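Local coordinates for protein phenol hydroxylase component phO (Pseudomonas stutzeri, PDB 3U52) that probably serves as the small subunit of the hydroxylase in a bacterial multicomponent phenol hydroxylase, the enzyme system that adds oxygen to phenol, at residues Ala38-Leu43 and Lys59-Ala64; Met48-Leu53 and Lys94-Asp99. One frame throughout, in Å; residues are numbered along the deposited sequence.

Interaction 1: Ala38-Leu43 and Lys59-Ala64; sequences APFALL and KPATAA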
loop_
_atom_site.group_PDB
_atom_site.type_symbol
_atom_site.label_atom_id
_atom_site.label_comp_id
_atom_site.label_asym_id
_atom_site.label_seq_id
_atom_site.Cartn_x
_atom_site.Cartn_y
_atom_site.Cartn_z
ATOM N N ALA E 38 -27.772 38.689 -1.397
ATOM C CA ALA E 38 -28.854 38.555 -0.417
ATOM C C ALA E 38 -29.238 39.939 0.150
ATOM O O ALA E 38 -28.457 40.907 0.037
ATOM C CB ALA E 38 -28.384 37.624 0.734
ATOM N N PRO E 39 -30.423 40.039 0.779
ATOM C CA PRO E 39 -30.749 41.228 1.518
ATOM C C PRO E 39 -29.683 41.542 2.545
ATOM O O PRO E 39 -29.095 40.631 3.131
ATOM C CB PRO E 39 -32.071 40.854 2.214
ATOM C CG PRO E 39 -32.702 39.853 1.300
ATOM C CD PRO E 39 -31.515 39.054 0.832
ATOM N N PHE E 40 -29.425 42.825 2.738
ATOM C CA PHE E 40 -28.473 43.280 3.752
ATOM C C PHE E 40 -29.035 43.062 5.122
ATOM O O PHE E 40 -30.220 43.283 5.337
ATOM C CB PHE E 40 -28.208 44.754 3.579
ATOM C CG PHE E 40 -27.606 45.126 2.253
ATOM C CD1 PHE E 40 -26.419 44.543 1.805
ATOM C CD2 PHE E 40 -28.197 46.117 1.483
ATOM C CE1 PHE E 40 -25.843 44.926 0.601
ATOM C CE2 PHE E 40 -27.622 46.512 0.259
ATOM C CZ PHE E 40 -26.450 45.901 -0.173
ATOM N N ALA E 41 -28.190 42.652 6.053
ATOM C CA ALA E 41 -28.554 42.584 7.474
ATOM C C ALA E 41 -27.813 43.703 8.161
ATOM O O ALA E 41 -26.575 43.733 8.177
ATOM C CB ALA E 41 -28.175 41.251 8.087
ATOM N N LEU E 42 -28.569 44.652 8.693
ATOM C CA LEU E 42 -27.979 45.836 9.314
ATOM C C LEU E 42 -28.286 45.910 10.838
ATOM O O LEU E 42 -29.321 45.386 11.304
ATOM C CB LEU E 42 -28.505 47.083 8.597
ATOM C CG LEU E 42 -28.499 47.011 7.063
ATOM C CD1 LEU E 42 -29.495 48.050 6.530
ATOM C CD2 LEU E 42 -27.113 47.290 6.521
ATOM N N LEU E 43 -27.370 46.533 11.593
ATOM C CA LEU E 43 -27.557 46.847 13.002
ATOM C C LEU E 43 -27.586 48.363 13.068
ATOM O O LEU E 43 -26.635 49.052 12.665
ATOM C CB LEU E 43 -26.401 46.334 13.860
ATOM C CG LEU E 43 -26.754 46.330 15.364
ATOM C CD1 LEU E 43 -27.745 45.227 15.689
ATOM C CD2 LEU E 43 -25.540 46.222 16.260
ATOM N N LYS E 59 -27.006 54.025 1.220
ATOM C CA LYS E 59 -26.178 54.533 0.122
ATOM C C LYS E 59 -24.724 53.948 0.072
ATOM O O LYS E 59 -24.285 53.480 -0.968
ATOM C CB LYS E 59 -26.175 56.069 0.188
ATOM C CG LYS E 59 -26.455 56.750 -1.122
ATOM C CD LYS E 59 -27.868 56.469 -1.622
ATOM C CE LYS E 59 -27.923 56.407 -3.167
ATOM N NZ LYS E 59 -27.066 57.374 -3.945
ATOM N N PRO E 60 -23.958 54.016 1.185
ATOM C CA PRO E 60 -22.667 53.294 1.259
ATOM C C PRO E 60 -22.710 51.791 0.980
ATOM O O PRO E 60 -21.865 51.294 0.275
ATOM C CB PRO E 60 -22.239 53.527 2.706
ATOM C CG PRO E 60 -22.798 54.866 3.006
ATOM C CD PRO E 60 -24.176 54.809 2.399
ATOM N N ALA E 61 -23.688 51.088 1.544
ATOM C CA ALA E 61 -23.860 49.634 1.333
ATOM C C ALA E 61 -24.037 49.277 -0.163
ATOM O O ALA E 61 -23.588 48.204 -0.632
ATOM C CB ALA E 61 -25.067 49.128 2.166
ATOM N N THR E 62 -24.657 50.171 -0.934
ATOM C CA THR E 62 -25.010 49.834 -2.316
ATOM C C THR E 62 -24.062 50.433 -3.345
ATOM O O THR E 62 -24.257 50.249 -4.546
ATOM C CB THR E 62 -26.465 50.253 -2.690
ATOM O OG1 THR E 62 -26.589 51.674 -2.600
ATOM C CG2 THR E 62 -27.505 49.613 -1.792
ATOM N N ALA E 63 -23.019 51.126 -2.873
ATOM C CA ALA E 63 -22.173 51.941 -3.732
ATOM C C ALA E 63 -21.495 51.183 -4.862
ATOM O O ALA E 63 -21.205 51.766 -5.886
ATOM C CB ALA E 63 -21.136 52.758 -2.894
ATOM N N ALA E 64 -21.282 49.874 -4.696
ATOM C CA ALA E 64 -20.576 49.066 -5.708
ATOM C C ALA E 64 -21.377 48.853 -6.985
ATOM O O ALA E 64 -20.807 48.503 -8.014
ATOM C CB ALA E 64 -20.158 47.707 -5.132
#

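Interaction 2: Met48-Leu53 and Lys94-Asp99; sequences MTFSAL and KEQGID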
loop_
_atom_site.group_PDB
_atom_site.type_symbol
_atom_site.label_atom_id
_atom_site.label_comp_id
_atom_site.label_asym_id
_atom_site.label_seq_id
_atom_site.Cartn_x
_atom_site.Cartn_y
_atom_site.Cartn_z
ATOM N N MET E 48 -32.435 56.572 15.015
ATOM C CA MET E 48 -31.936 57.307 13.849
ATOM C C MET E 48 -33.111 57.614 12.920
ATOM O O MET E 48 -34.117 56.924 12.955
ATOM C CB MET E 48 -30.823 56.550 13.128
ATOM C CG MET E 48 -31.308 55.435 12.193
ATOM S SD MET E 48 -29.972 54.431 11.466
ATOM C CE MET E 48 -28.952 55.603 10.621
ATOM N N THR E 49 -32.994 58.668 12.130
ATOM C CA THR E 49 -34.108 59.066 11.257
ATOM C C THR E 49 -34.084 58.201 9.995
ATOM O O THR E 49 -33.047 57.676 9.615
ATOM C CB THR E 49 -34.008 60.560 10.840
ATOM O OG1 THR E 49 -32.781 60.787 10.140
ATOM C CG2 THR E 49 -34.036 61.490 12.056
ATOM N N PHE E 50 -35.222 58.070 9.338
ATOM C CA PHE E 50 -35.262 57.376 8.063
ATOM C C PHE E 50 -34.276 57.975 7.061
ATOM O O PHE E 50 -33.649 57.227 6.325
ATOM C CB PHE E 50 -36.672 57.297 7.479
ATOM C CG PHE E 50 -36.815 56.201 6.452
ATOM C CD1 PHE E 50 -36.469 56.431 5.113
ATOM C CD2 PHE E 50 -37.214 54.920 6.834
ATOM C CE1 PHE E 50 -36.560 55.402 4.146
ATOM C CE2 PHE E 50 -37.304 53.905 5.890
ATOM C CZ PHE E 50 -36.977 54.149 4.545
ATOM N N SER E 51 -34.105 59.300 7.029
ATOM C CA SER E 51 -33.170 59.898 6.071
ATOM C C SER E 51 -31.710 59.615 6.434
ATOM O O SER E 51 -30.862 59.500 5.537
ATOM C CB SER E 51 -33.430 61.403 5.877
ATOM O OG SER E 51 -33.254 62.085 7.122
ATOM N N ALA E 52 -31.400 59.476 7.730
ATOM C CA ALA E 52 -30.046 59.057 8.153
ATOM C C ALA E 52 -29.737 57.588 7.729
ATOM O O ALA E 52 -28.624 57.295 7.289
ATOM C CB ALA E 52 -29.852 59.246 9.663
ATOM N N LEU E 53 -30.728 56.700 7.838
ATOM C CA LEU E 53 -30.602 55.298 7.388
ATOM C C LEU E 53 -30.215 55.231 5.917
ATOM O O LEU E 53 -29.258 54.546 5.549
ATOM C CB LEU E 53 -31.896 54.530 7.605
ATOM C CG LEU E 53 -31.967 53.151 6.924
ATOM C CD1 LEU E 53 -31.097 52.145 7.711
ATOM C CD2 LEU E 53 -33.429 52.699 6.830
ATOM N N LYS E 94 -38.067 53.813 14.873
ATOM C CA LYS E 94 -38.994 53.230 15.830
ATOM C C LYS E 94 -40.405 53.872 15.802
ATOM O O LYS E 94 -41.416 53.167 15.878
ATOM C CB LYS E 94 -38.392 53.311 17.241
ATOM C CG LYS E 94 -39.266 52.688 18.312
ATOM C CD LYS E 94 -38.620 52.696 19.673
ATOM C CE LYS E 94 -39.313 51.662 20.577
ATOM N NZ LYS E 94 -38.662 51.490 21.924
ATOM N N GLU E 95 -40.475 55.201 15.705
ATOM C CA GLU E 95 -41.790 55.884 15.669
ATOM C C GLU E 95 -42.631 55.585 14.423
ATOM O O GLU E 95 -43.860 55.622 14.474
ATOM C CB GLU E 95 -41.686 57.389 15.957
ATOM C CG GLU E 95 -40.742 58.150 15.105
ATOM C CD GLU E 95 -40.771 59.656 15.383
ATOM O OE1 GLU E 95 -39.749 60.212 15.872
ATOM O OE2 GLU E 95 -41.818 60.288 15.096
ATOM N N GLN E 96 -41.983 55.230 13.316
ATOM C CA GLN E 96 -42.741 54.800 12.152
ATOM C C GLN E 96 -42.984 53.287 12.024
ATOM O O GLN E 96 -43.507 52.827 11.016
ATOM C CB GLN E 96 -42.229 55.464 10.869
ATOM C CG GLN E 96 -40.767 55.329 10.607
ATOM C CD GLN E 96 -40.281 56.342 9.611
ATOM O OE1 GLN E 96 -39.298 57.019 9.840
ATOM N NE2 GLN E 96 -40.970 56.449 8.493
ATOM N N GLY E 97 -42.659 52.514 13.062
ATOM C CA GLY E 97 -43.041 51.096 13.078
ATOM C C GLY E 97 -42.010 50.138 12.488
ATOM O O GLY E 97 -42.305 48.959 12.232
ATOM N N ILE E 98 -40.797 50.638 12.265
ATOM C CA ILE E 98 -39.700 49.791 11.767
ATOM C C ILE E 98 -39.058 49.151 13.009
ATOM O O ILE E 98 -38.243 49.768 13.688
ATOM C CB ILE E 98 -38.729 50.614 10.903
ATOM C CG1 ILE E 98 -39.459 51.133 9.655
ATOM C CG2 ILE E 98 -37.487 49.790 10.463
ATOM C CD1 ILE E 98 -38.721 52.275 8.994
ATOM N N ASP E 99 -39.530 47.959 13.339
ATOM C CA ASP E 99 -39.154 47.278 14.573
ATOM C C ASP E 99 -38.060 46.201 14.305
ATOM O O ASP E 99 -37.566 46.074 13.169
ATOM C CB ASP E 99 -40.386 46.691 15.257
ATOM C CG ASP E 99 -41.033 45.556 14.476
ATOM O OD1 ASP E 99 -40.392 44.911 13.574
ATOM O OD2 ASP E 99 -42.212 45.270 14.804
#

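Interaction 1: Ala38-Leu43 and Lys59-Ala64
The Phe40 ring carries this contact: the methyl of Ala61 lies over one face, and the methyl of Thr62 sits at the edge, close to the ring plane. Ala61 CB is 4.3 Å from the ring centroid and only 15° off the ring normal, a CH-pi contact, though shifted somewhat toward the rim on the CE2 side. At the edge, Thr62 CG2 comes to 3.7 Å from Phe40 CE2, the two side chains crossing at about a right angle. Next to CE2 on the rim, Phe40 CZ lies 3.7 Å from the backbone atom Ala61 O. The CB of Phe40 already points toward the helix, and with CG anti to the carbonyl carbon (chi1 -61°) the ring lies against Ala61 and Thr62. Phe36 meets it with ring planes inclined at about 60°. No hydrogen bond crosses the contact. Thr62 divides its duties: its methyl serves the phenylalanine, while OG1 hydrogen-bonds to Ser68 OG and to Leu58 O one turn back. Backbone bonding here is weak, with Thr62 N 3.3 Å from Lys59 O. With an alanine in place of Phe40, the two methyls would probably lose the surface they pack on, and a gap would open between the strand and residues 59-64. Phe40 and Leu42 pair by backbone hydrogen bonds with Val28 and Leu26 of strand 24-29, whereas Pro39 and Ala41 make backbone hydrogen bonds to a chain of another protein, which also lays polar side chains on Phe40 and Ala61. The arrangement is helix-on-sheet packing as in the beta-grasp (ubiquitin-like) fold; here the C-terminal part of helix 50-62 rests on strand 40-44, the outermost strand of that sheet within this chain.

Interaction 2: Met48-Leu53 and Lys94-Asp99
Ile98 meets the ring of Phe50 at its edge, in the ring plane, with CD1 placed 3.7 Å from Phe50 CD2 and almost as near to CE2. The two side chains cross at roughly a right angle. CG1 of Ile98 lies anti to its carbonyl carbon (chi1 -64°), and from there the chain runs on extended, which carries CD1 to the ring edge. Beside it, the end of the Gln96 side chain comes up against the CB of Phe50, where the ring leaves the helix. Leu53, one turn along, lays CD2 over a face of the ring, 4.2 Å above its plane and offset toward the rim. In beta-grasp terms, the first turn of the helix is here packed against the loop leading into strand 102-107. Trp78 meets Phe50 edge-to-face, and Phe85 touches Phe50, Gln96 and Ile98 alike. Further out, the helix start is fixed by Thr49 at the N-cap, whose OG1 accepts from Ala52 N at 3.1 Å, and by Ser51 OG, hydrogen-bonded to Ala89 O. The loop is shaped by a type I turn, with Gly97 N bonded to Lys94 O at 3.1 Å; Gly97 itself has backbone angles at which a CB would press on the carbonyl O of Gln96. Beyond the turn, Ile98 O is held by Gln24 NE2, while Asp99 OD1 bonds Ser102 and salt-bridges a basic side chain of another protein.

How the interactions relate
Helix 50-62 is shared by both contacts: interaction 2 engages its N-terminal turn, interaction 1 its C-terminal part, with centres about 16 Å apart and nearest atoms about 5 Å apart. Each is a buried contact of similar size, without a hydrogen bond across it and built round one phenylalanine, but the roles are reversed, since the strand supplies the ring in interaction 1 and the helix supplies it in interaction 2. Their surroundings differ. Residues 38-43 and 59-64 lie nearer the chain's centre yet adjoin a chain of another protein broadly; residues 48-53 and 94-99 pack mainly within their own chain, reaching another protein at Asp99.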